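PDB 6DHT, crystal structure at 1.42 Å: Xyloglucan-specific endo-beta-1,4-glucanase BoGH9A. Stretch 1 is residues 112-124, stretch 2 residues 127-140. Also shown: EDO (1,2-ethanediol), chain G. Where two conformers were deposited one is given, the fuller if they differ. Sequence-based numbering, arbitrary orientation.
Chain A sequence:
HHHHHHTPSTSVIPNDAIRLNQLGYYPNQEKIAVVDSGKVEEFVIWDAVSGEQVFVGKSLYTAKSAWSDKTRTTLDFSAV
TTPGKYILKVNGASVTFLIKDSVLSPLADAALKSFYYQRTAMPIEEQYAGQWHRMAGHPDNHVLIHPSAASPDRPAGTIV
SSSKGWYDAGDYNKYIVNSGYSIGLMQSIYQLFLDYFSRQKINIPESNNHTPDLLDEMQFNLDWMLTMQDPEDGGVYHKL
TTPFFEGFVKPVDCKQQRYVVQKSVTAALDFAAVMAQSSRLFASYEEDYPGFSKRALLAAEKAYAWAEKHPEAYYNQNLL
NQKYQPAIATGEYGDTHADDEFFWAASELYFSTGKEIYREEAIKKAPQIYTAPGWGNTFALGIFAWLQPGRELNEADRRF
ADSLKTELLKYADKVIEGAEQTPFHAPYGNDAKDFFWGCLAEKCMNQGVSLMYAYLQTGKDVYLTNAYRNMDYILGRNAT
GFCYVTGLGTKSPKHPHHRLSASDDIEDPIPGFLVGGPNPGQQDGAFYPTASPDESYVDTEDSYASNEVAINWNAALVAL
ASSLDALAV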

ATOM      1  N   LEU A 112      -6.751   5.778  -2.715  1.00 11.65           N
ATOM      2  CA  LEU A 112      -7.869   4.908  -2.417  1.00 11.75           C
ATOM      3  C   LEU A 112      -8.750   4.676  -3.636  1.00 11.53           C
ATOM      4  O   LEU A 112      -9.205   3.537  -3.869  1.00 12.73           O
ATOM      5  CB  LEU A 112      -8.672   5.521  -1.266  1.00 11.60           C
ATOM      6  CG  LEU A 112      -9.869   4.709  -0.794  1.00 11.95           C
ATOM      7  CD1 LEU A 112      -9.502   3.293  -0.374  1.00 12.25           C
ATOM      8  CD2 LEU A 112     -10.530   5.437   0.362  1.00 13.07           C
ATOM      9  N   LYS A 113      -8.972   5.715  -4.419  1.00 10.84           N
ATOM     10  CA  LYS A 113      -9.823   5.620  -5.595  1.00 12.42           C
ATOM     11  C   LYS A 113      -9.208   4.701  -6.657  1.00 13.21           C
ATOM     12  O   LYS A 113      -9.929   4.169  -7.509  1.00 13.72           O
ATOM     13  CB  LYS A 113     -10.072   7.025  -6.141  1.00 12.55           C
ATOM     14  CG  LYS A 113     -11.035   7.165  -7.290  1.00 15.94           C
ATOM     15  CD  LYS A 113     -12.427   6.644  -6.999  1.00 19.59           C
ATOM     16  CE  LYS A 113     -13.382   7.018  -8.146  1.00 18.52           C
ATOM     17  NZ  LYS A 113     -13.676   8.474  -8.248  1.00 20.81           N
ATOM     18  N   SER A 114      -7.890   4.498  -6.619  1.00 11.50           N
ATOM     19  CA  SER A 114      -7.249   3.578  -7.555  0.58 12.14           C
ATOM     20  C   SER A 114      -7.867   2.186  -7.479  1.00 13.64           C
ATOM     21  O   SER A 114      -7.958   1.482  -8.502  1.00 13.03           O
ATOM     22  CB  SER A 114      -5.747   3.488  -7.273  0.58 12.69           C
ATOM     23  OG  SER A 114      -5.451   2.729  -6.104  0.58 13.65           O
ATOM     24  N   PHE A 115      -8.286   1.773  -6.282  1.00 11.01           N
ATOM     25  CA  PHE A 115      -8.882   0.466  -6.086  1.00 12.77           C
ATOM     26  C   PHE A 115     -10.205   0.337  -6.850  1.00 14.67           C
ATOM     27  O   PHE A 115     -10.512  -0.728  -7.412  1.00 13.48           O
ATOM     28  CB  PHE A 115      -9.085   0.187  -4.598  1.00 12.50           C
ATOM     29  CG  PHE A 115      -7.795  -0.050  -3.862  1.00 10.76           C
ATOM     30  CD1 PHE A 115      -7.047   1.008  -3.368  1.00 12.05           C
ATOM     31  CD2 PHE A 115      -7.319  -1.352  -3.684  1.00 12.43           C
ATOM     32  CE1 PHE A 115      -5.824   0.770  -2.731  1.00 11.85           C
ATOM     33  CE2 PHE A 115      -6.118  -1.579  -3.039  1.00 12.60           C
ATOM     34  CZ  PHE A 115      -5.369  -0.513  -2.580  1.00 11.39           C
ATOM     35  N   TYR A 116     -10.980   1.422  -6.877  1.00 12.99           N
ATOM     36  CA  TYR A 116     -12.206   1.460  -7.661  1.00 13.63           C
ATOM     37  C   TYR A 116     -11.920   1.163  -9.143  1.00 14.93           C
ATOM     38  O   TYR A 116     -12.593   0.346  -9.763  1.00 15.53           O
ATOM     39  CB  TYR A 116     -12.945   2.792  -7.466  1.00 15.82           C
ATOM     40  CG  TYR A 116     -13.988   3.031  -8.539  1.00 15.96           C
ATOM     41  CD1 TYR A 116     -15.243   2.436  -8.474  1.00 18.13           C
ATOM     42  CD2 TYR A 116     -13.707   3.848  -9.621  1.00 16.79           C
ATOM     43  CE1 TYR A 116     -16.179   2.644  -9.474  1.00 16.83           C
ATOM     44  CE2 TYR A 116     -14.643   4.065 -10.615  1.00 19.82           C
ATOM     45  CZ  TYR A 116     -15.880   3.465 -10.528  1.00 19.57           C
ATOM     46  OH  TYR A 116     -16.828   3.663 -11.514  1.00 24.49           O
ATOM     47  N   TYR A 117     -10.875   1.786  -9.697  1.00 14.30           N
ATOM     48  CA  TYR A 117     -10.510   1.527 -11.076  1.00 13.68           C
ATOM     49  C   TYR A 117     -10.088   0.062 -11.304  1.00 13.85           C
ATOM     50  O   TYR A 117     -10.243  -0.473 -12.408  1.00 14.49           O
ATOM     51  CB  TYR A 117      -9.405   2.475 -11.523  1.00 14.22           C
ATOM     52  CG  TYR A 117      -9.870   3.898 -11.682  1.00 15.24           C
ATOM     53  CD1 TYR A 117     -10.669   4.271 -12.765  1.00 15.99           C
ATOM     54  CD2 TYR A 117      -9.485   4.885 -10.784  1.00 15.14           C
ATOM     55  CE1 TYR A 117     -11.068   5.571 -12.938  1.00 15.90           C
ATOM     56  CE2 TYR A 117      -9.903   6.180 -10.941  1.00 14.54           C
ATOM     57  CZ  TYR A 117     -10.694   6.516 -12.031  1.00 15.93           C
ATOM     58  OH  TYR A 117     -11.080   7.837 -12.175  1.00 17.93           O
ATOM     59  N   GLN A 118      -9.558  -0.596 -10.280  1.00 13.67           N
ATOM     60  CA  GLN A 118      -9.159  -1.996 -10.390  1.00 12.64           C
ATOM     61  C   GLN A 118     -10.319  -3.006 -10.278  1.00 13.46           C
ATOM     62  O   GLN A 118     -10.108  -4.232 -10.347  1.00 13.98           O
ATOM     63  CB  GLN A 118      -8.120  -2.349  -9.328  1.00 12.60           C
ATOM     64  CG  GLN A 118      -6.779  -1.626  -9.424  1.00 12.32           C
ATOM     65  CD  GLN A 118      -5.945  -2.059 -10.609  1.00 13.34           C
ATOM     66  OE1 GLN A 118      -5.896  -1.369 -11.628  1.00 14.54           O
ATOM     67  NE2 GLN A 118      -5.240  -3.173 -10.462  1.00 13.01           N
ATOM     68  N   ARG A 119     -11.539  -2.525 -10.054  1.00 14.86           N
ATOM     69  CA  ARG A 119     -12.642  -3.442  -9.782  1.00 14.22           C
ATOM     70  C   ARG A 119     -13.018  -4.241 -11.007  1.00 16.23           C
ATOM     71  O   ARG A 119     -13.077  -3.710 -12.111  1.00 17.36           O
ATOM     72  CB  ARG A 119     -13.893  -2.680  -9.363  1.00 13.28           C
ATOM     73  CG  ARG A 119     -13.852  -2.110  -7.942  1.00 14.13           C
ATOM     74  CD  ARG A 119     -15.207  -1.575  -7.581  1.00 16.39           C
ATOM     75  NE  ARG A 119     -15.183  -0.778  -6.352  1.00 15.25           N
ATOM     76  CZ  ARG A 119     -16.255  -0.176  -5.853  1.00 18.27           C
ATOM     77  NH1 ARG A 119     -17.423  -0.318  -6.472  1.00 17.62           N
ATOM     78  NH2 ARG A 119     -16.165   0.550  -4.739  1.00 17.42           N
ATOM     79  N   THR A 120     -13.308  -5.515 -10.761  1.00 16.47           N
ATOM     80  CA  THR A 120     -13.809  -6.447 -11.777  1.00 15.34           C
ATOM     81  C   THR A 120     -15.318  -6.594 -11.644  1.00 18.82           C
ATOM     82  O   THR A 120     -15.910  -6.203 -10.644  1.00 19.75           O
ATOM     83  CB  THR A 120     -13.200  -7.839 -11.591  1.00 17.19           C
ATOM     84  OG1 THR A 120     -13.708  -8.472 -10.406  1.00 16.41           O
ATOM     85  CG2 THR A 120     -11.675  -7.744 -11.556  1.00 15.69           C
ATOM     86  N   ALA A 121     -15.932  -7.188 -12.664  1.00 20.41           N
ATOM     87  CA  ALA A 121     -17.334  -7.593 -12.620  1.00 21.54           C
ATOM     88  C   ALA A 121     -18.297  -6.439 -12.459  1.00 28.53           C
ATOM     89  O   ALA A 121     -19.399  -6.619 -11.943  1.00 34.11           O
ATOM     90  CB  ALA A 121     -17.567  -8.626 -11.510  1.00 21.48           C
ATOM     91  N   MET A 122     -17.906  -5.246 -12.888  1.00 23.51           N
ATOM     92  CA  MET A 122     -18.862  -4.150 -12.910  1.00 27.40           C
ATOM     93  C   MET A 122     -18.459  -3.037 -13.853  1.00 27.14           C
ATOM     94  O   MET A 122     -17.272  -2.829 -14.128  1.00 22.85           O
ATOM     95  CB  MET A 122     -19.092  -3.594 -11.512  1.00 27.40           C
ATOM     96  CG  MET A 122     -18.027  -2.658 -11.003  1.00 33.53           C
ATOM     97  SD  MET A 122     -18.572  -2.114  -9.392  1.00 26.61           S
ATOM     98  CE  MET A 122     -19.417  -0.597  -9.791  1.00 32.36           C
ATOM     99  N   PRO A 123     -19.456  -2.319 -14.377  1.00 28.39           N
ATOM    100  CA  PRO A 123     -19.098  -1.207 -15.247  1.00 28.67           C
ATOM    101  C   PRO A 123     -18.441  -0.115 -14.420  1.00 25.05           C
ATOM    102  O   PRO A 123     -18.736   0.074 -13.240  1.00 23.67           O
ATOM    103  CB  PRO A 123     -20.446  -0.756 -15.818  1.00 31.97           C
ATOM    104  CG  PRO A 123     -21.433  -1.190 -14.833  1.00 35.04           C
ATOM    105  CD  PRO A 123     -20.913  -2.447 -14.207  1.00 32.13           C
ATOM    106  N   ILE A 124     -17.519   0.573 -15.064  1.00 23.72           N
ATOM    107  CA  ILE A 124     -16.740   1.633 -14.450  1.00 21.08           C
ATOM    108  C   ILE A 124     -17.251   2.914 -15.101  1.00 23.94           C
ATOM    109  O   ILE A 124     -16.777   3.322 -16.148  1.00 23.03           O
ATOM    110  CB  ILE A 124     -15.231   1.376 -14.686  1.00 19.53           C
ATOM    111  CG1 ILE A 124     -14.837  -0.005 -14.117  1.00 18.86           C
ATOM    112  CG2 ILE A 124     -14.393   2.480 -14.086  1.00 18.97           C
ATOM    113  CD1 ILE A 124     -15.021  -0.135 -12.620  1.00 20.69           C
ATOM    114  N   GLN A 127     -19.528   8.833 -14.444  1.00 22.93           N
ATOM    115  CA  GLN A 127     -19.933   9.580 -13.271  1.00 22.16           C
ATOM    116  C   GLN A 127     -18.882   9.512 -12.152  1.00 22.10           C
ATOM    117  O   GLN A 127     -18.587  10.500 -11.516  1.00 22.70           O
ATOM    118  CB  GLN A 127     -21.264   9.017 -12.751  1.00 29.71           C
ATOM    119  CG  GLN A 127     -21.906   9.864 -11.702  1.00 33.31           C
ATOM    120  CD  GLN A 127     -23.052   9.155 -11.009  1.00 32.75           C
ATOM    121  OE1 GLN A 127     -23.748   8.330 -11.611  1.00 31.84           O
ATOM    122  NE2 GLN A 127     -23.244   9.462  -9.729  1.00 32.70           N
ATOM    123  N   TYR A 128     -18.343   8.320 -11.923  1.00 21.89           N
ATOM    124  CA  TYR A 128     -17.362   8.101 -10.863  1.00 19.49           C
ATOM    125  C   TYR A 128     -15.937   8.083 -11.422  1.00 19.85           C
ATOM    126  O   TYR A 128     -14.991   8.481 -10.724  1.00 19.79           O
ATOM    127  CB  TYR A 128     -17.634   6.774 -10.189  1.00 20.25           C
ATOM    128  CG  TYR A 128     -19.095   6.603  -9.834  1.00 21.54           C
ATOM    129  CD1 TYR A 128     -19.658   7.350  -8.811  1.00 24.03           C
ATOM    130  CD2 TYR A 128     -19.910   5.716 -10.538  1.00 22.76           C
ATOM    131  CE1 TYR A 128     -20.990   7.213  -8.490  1.00 24.50           C
ATOM    132  CE2 TYR A 128     -21.251   5.568 -10.206  1.00 28.78           C
ATOM    133  CZ  TYR A 128     -21.769   6.325  -9.190  1.00 25.51           C
ATOM    134  OH  TYR A 128     -23.096   6.202  -8.841  1.00 31.26           O
ATOM    135  N   ALA A 129     -15.801   7.671 -12.688  1.00 19.39           N
ATOM    136  CA  ALA A 129     -14.501   7.327 -13.270  1.00 18.97           C
ATOM    137  C   ALA A 129     -13.850   8.460 -14.024  1.00 22.65           C
ATOM    138  O   ALA A 129     -12.646   8.427 -14.264  1.00 22.78           O
ATOM    139  CB  ALA A 129     -14.648   6.126 -14.189  1.00 19.76           C
ATOM    140  N   GLY A 130     -14.625   9.459 -14.423  1.00 19.83           N
ATOM    141  CA  GLY A 130     -14.079  10.492 -15.294  1.00 21.66           C
ATOM    142  C   GLY A 130     -13.768   9.917 -16.670  1.00 21.09           C
ATOM    143  O   GLY A 130     -14.481   9.037 -17.164  1.00 23.08           O
ATOM    144  N   GLN A 131     -12.693  10.383 -17.295  1.00 20.90           N
ATOM    145  CA  GLN A 131     -12.409   9.940 -18.657  1.00 23.20           C
ATOM    146  C   GLN A 131     -12.008   8.465 -18.742  1.00 21.91           C
ATOM    147  O   GLN A 131     -12.050   7.878 -19.821  1.00 24.48           O
ATOM    148  CB  GLN A 131     -11.337  10.809 -19.317  1.00 27.62           C
ATOM    149  CG  GLN A 131      -9.975  10.725 -18.688  1.00 24.69           C
ATOM    150  CD  GLN A 131      -8.959  11.600 -19.414  1.00 26.77           C
ATOM    151  OE1 GLN A 131      -9.007  11.745 -20.630  1.00 29.45           O
ATOM    152  NE2 GLN A 131      -8.054  12.201 -18.665  1.00 28.54           N
ATOM    153  N   TRP A 132     -11.635   7.859 -17.612  1.00 19.76           N
ATOM    154  CA  TRP A 132     -11.214   6.450 -17.614  1.00 18.44           C
ATOM    155  C   TRP A 132     -12.374   5.518 -17.306  1.00 20.82           C
ATOM    156  O   TRP A 132     -12.288   4.673 -16.412  1.00 24.44           O
ATOM    157  CB  TRP A 132     -10.073   6.215 -16.612  1.00 19.39           C
ATOM    158  CG  TRP A 132      -8.895   7.145 -16.826  1.00 18.77           C
ATOM    159  CD1 TRP A 132      -7.843   6.957 -17.670  1.00 18.25           C
ATOM    160  CD2 TRP A 132      -8.684   8.405 -16.197  1.00 17.44           C
ATOM    161  NE1 TRP A 132      -6.991   8.021 -17.601  1.00 18.30           N
ATOM    162  CE2 TRP A 132      -7.485   8.927 -16.696  1.00 18.62           C
ATOM    163  CE3 TRP A 132      -9.399   9.147 -15.252  1.00 19.58           C
ATOM    164  CZ2 TRP A 132      -6.989  10.152 -16.289  1.00 18.84           C
ATOM    165  CZ3 TRP A 132      -8.908  10.351 -14.848  1.00 17.81           C
ATOM    166  CH2 TRP A 132      -7.713  10.845 -15.351  1.00 18.29           C
ATOM    167  N   HIS A 133     -13.466   5.687 -18.045  1.00 21.44           N
ATOM    168  CA  HIS A 133     -14.626   4.820 -17.904  1.00 22.07           C
ATOM    169  C   HIS A 133     -14.490   3.629 -18.823  1.00 21.64           C
ATOM    170  O   HIS A 133     -13.839   3.724 -19.868  1.00 23.11           O
ATOM    171  CB  HIS A 133     -15.928   5.588 -18.193  1.00 23.35           C
ATOM    172  CG  HIS A 133     -15.946   6.283 -19.517  1.00 22.57           C
ATOM    173  ND1 HIS A 133     -16.358   5.662 -20.678  1.00 31.22           N
ATOM    174  CD2 HIS A 133     -15.606   7.547 -19.868  1.00 25.95           C
ATOM    175  CE1 HIS A 133     -16.270   6.512 -21.685  1.00 29.57           C
ATOM    176  NE2 HIS A 133     -15.819   7.663 -21.222  1.00 31.44           N
ATOM    177  N   ARG A 134     -15.085   2.511 -18.422  1.00 20.36           N
ATOM    178  CA  ARG A 134     -15.093   1.310 -19.248  1.00 23.34           C
ATOM    179  C   ARG A 134     -16.241   0.391 -18.903  1.00 23.77           C
ATOM    180  O   ARG A 134     -16.906   0.543 -17.883  1.00 23.80           O
ATOM    181  CB  ARG A 134     -13.765   0.561 -19.131  1.00 24.34           C
ATOM    182  CG  ARG A 134     -13.488  -0.056 -17.772  1.00 27.01           C
ATOM    183  CD  ARG A 134     -12.090  -0.692 -17.686  1.00 22.66           C
ATOM    184  NE  ARG A 134     -12.041  -1.587 -16.536  1.00 21.78           N
ATOM    185  CZ  ARG A 134     -11.627  -1.258 -15.313  1.00 17.85           C
ATOM    186  NH1 ARG A 134     -11.141  -0.061 -15.067  1.00 18.19           N
ATOM    187  NH2 ARG A 134     -11.663  -2.169 -14.346  1.00 17.96           N
ATOM    188  N   MET A 135     -16.464  -0.576 -19.779  1.00 30.46           N
ATOM    189  CA  MET A 135     -17.505  -1.564 -19.576  1.00 33.43           C
ATOM    190  C   MET A 135     -17.043  -2.553 -18.526  1.00 27.47           C
ATOM    191  O   MET A 135     -15.858  -2.618 -18.206  1.00 26.76           O
ATOM    192  CB  MET A 135     -17.774  -2.312 -20.885  1.00 37.17           C
ATOM    193  CG  MET A 135     -18.121  -1.396 -22.050  1.00 45.59           C
ATOM    194  SD  MET A 135     -19.743  -0.630 -21.872  1.00 61.63           S
ATOM    195  CE  MET A 135     -20.753  -1.938 -22.568  1.00 53.71           C
ATOM    196  N   ALA A 136     -17.978  -3.332 -18.000  1.00 27.65           N
ATOM    197  CA  ALA A 136     -17.629  -4.413 -17.099  1.00 24.65           C
ATOM    198  C   ALA A 136     -16.689  -5.419 -17.797  1.00 26.79           C
ATOM    199  O   ALA A 136     -16.790  -5.679 -19.007  1.00 28.42           O
ATOM    200  CB  ALA A 136     -18.883  -5.096 -16.608  1.00 29.34           C
ATOM    201  N   GLY A 137     -15.767  -5.979 -17.022  1.00 23.79           N
ATOM    202  CA  GLY A 137     -14.877  -7.019 -17.491  1.00 23.59           C
ATOM    203  C   GLY A 137     -14.647  -8.077 -16.421  1.00 24.12           C
ATOM    204  O   GLY A 137     -14.855  -7.830 -15.245  1.00 22.50           O
ATOM    205  N   HIS A 138     -14.222  -9.263 -16.839  1.00 21.62           N
ATOM    206  CA  HIS A 138     -13.972 -10.390 -15.934  1.00 18.47           C
ATOM    207  C   HIS A 138     -15.104 -10.656 -14.929  1.00 21.63           C
ATOM    208  O   HIS A 138     -14.941 -10.520 -13.713  1.00 19.99           O
ATOM    209  CB  HIS A 138     -12.630 -10.226 -15.224  1.00 18.27           C
ATOM    210  CG  HIS A 138     -11.461 -10.283 -16.154  1.00 16.06           C
ATOM    211  ND1 HIS A 138     -10.926  -9.156 -16.735  1.00 17.13           N
ATOM    212  CD2 HIS A 138     -10.752 -11.331 -16.639  1.00 20.08           C
ATOM    213  CE1 HIS A 138      -9.924  -9.504 -17.526  1.00 19.84           C
ATOM    214  NE2 HIS A 138      -9.793 -10.815 -17.478  1.00 19.18           N
ATOM    215  N   PRO A 139     -16.272 -11.061 -15.433  1.00 22.64           N
ATOM    216  CA  PRO A 139     -17.380 -11.393 -14.529  1.00 24.34           C
ATOM    217  C   PRO A 139     -17.021 -12.506 -13.542  1.00 21.51           C
ATOM    218  O   PRO A 139     -17.515 -12.494 -12.424  1.00 22.51           O
ATOM    219  CB  PRO A 139     -18.482 -11.839 -15.497  1.00 24.40           C
ATOM    220  CG  PRO A 139     -17.776 -12.186 -16.750  1.00 26.21           C
ATOM    221  CD  PRO A 139     -16.645 -11.234 -16.843  1.00 22.81           C
ATOM    222  N   ASP A 140     -16.149 -13.423 -13.951  1.00 20.65           N
ATOM    223  CA  ASP A 140     -15.673 -14.500 -13.101  1.00 20.36           C
ATOM    224  C   ASP A 140     -16.839 -15.277 -12.471  1.00 26.87           C
ATOM    225  O   ASP A 140     -16.761 -15.731 -11.326  1.00 20.88           O
ATOM    226  CB  ASP A 140     -14.701 -13.947 -12.040  1.00 20.41           C
ATOM    227  CG  ASP A 140     -13.342 -13.570 -12.630  1.00 24.09           C
ATOM    228  OD1 ASP A 140     -13.038 -13.979 -13.776  1.00 20.75           O
ATOM    229  OD2 ASP A 140     -12.545 -12.851 -11.972  1.00 19.67           O
TER
HETATM  230  C1  EDO G 606     -11.818  11.492  -6.556  1.00 33.41           C
HETATM  231  O1  EDO G 606     -11.907  10.976  -7.896  1.00 36.01           O
HETATM  232  C2  EDO G 606     -10.703  10.769  -5.802  1.00 31.35           C
HETATM  233  O2  EDO G 606      -9.419  11.010  -6.413  1.00 21.12           O
HETATM  234  O   HOH W   1     -14.949 -10.739 -10.943  1.00 16.89           O

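The strongest polar contacts capture backbone carbonyls left free where each helix runs out. Tyr 117, the last helical residue of the first stretch, offers its O to the guanidinium of Arg 134, which approaches it as a fork: NH1 lies 2.8 Å and NH2 2.9 Å from Tyr 117 O, with N-H...O angles of 147° and 141°. Both angles are bent, as expected when two donors share one acceptor. Arg 119 O also lies near the guanidinium plane, 3.1 Å from Arg 134 NH2, but the angle is too poor for a hydrogen bond.

The second helix is treated similarly by side chains from the first stretch. Lys 113 NZ donates to Tyr 128 O at 2.8 Å, and Tyr 117 OH donates to Ala 129 O at 2.7 Å. These carbonyls belong to the last two helical residues before Gly 130, whose positive phi of 68° breaks the helix and opens a type II' turn from Ala 129 to Trp 132. Lys 113 NZ also donates to O1 of the 1,2-ethanediol at 3.1 Å, a molecule probably carried over from the crystallisation liquor.

Backbone pairing joins the segments beyond the helices. Ile 124 and Arg 134 form a single antiparallel bridge, CA to CA 5.1 Å, with Ile 124 N to Arg 134 O and Arg 134 N to Ile 124 O both at 2.9 Å (161° and 151°). Farther along, Ala 121 N donates to Gly 137 O at 2.9 Å and 165°, nearly linear. Between these pairings, Ala 136 CA approaches Met 122 O at 3.4 Å in a CA-H...O contact with an angle of 147° at the hydrogen. Water 1 adds a link between the stretches, lying 2.6 Å from Thr 120 OG1 and 2.8 Å from His 138 O.

Apolar packing fills in around this framework. Ile 124, its CA-to-CB bond directed toward the second stretch, sets CG2 3.7 Å from Ala 129 CB, while its CG1 covers one face of the Arg 134 guanidinium, 3.6 Å from CZ. The guanidinium thus uses its edge for the carbonyl and a face for hydrocarbon. Ala 129 CB also meets both tyrosines, 4.1 Å from Tyr 116 CE2 at that ring's edge and 3.8 Å from Tyr 117 CE1. Tyr 117 CE1 further touches Trp 132 CB at 3.9 Å, and Tyr 116 CZ rests 3.8 Å from Tyr 128 CB. At the exposed margin, Pro 123 CD packs 4.1 Å from Ala 136 CB. Altogether the contact buries 764 Å², summed over both sides.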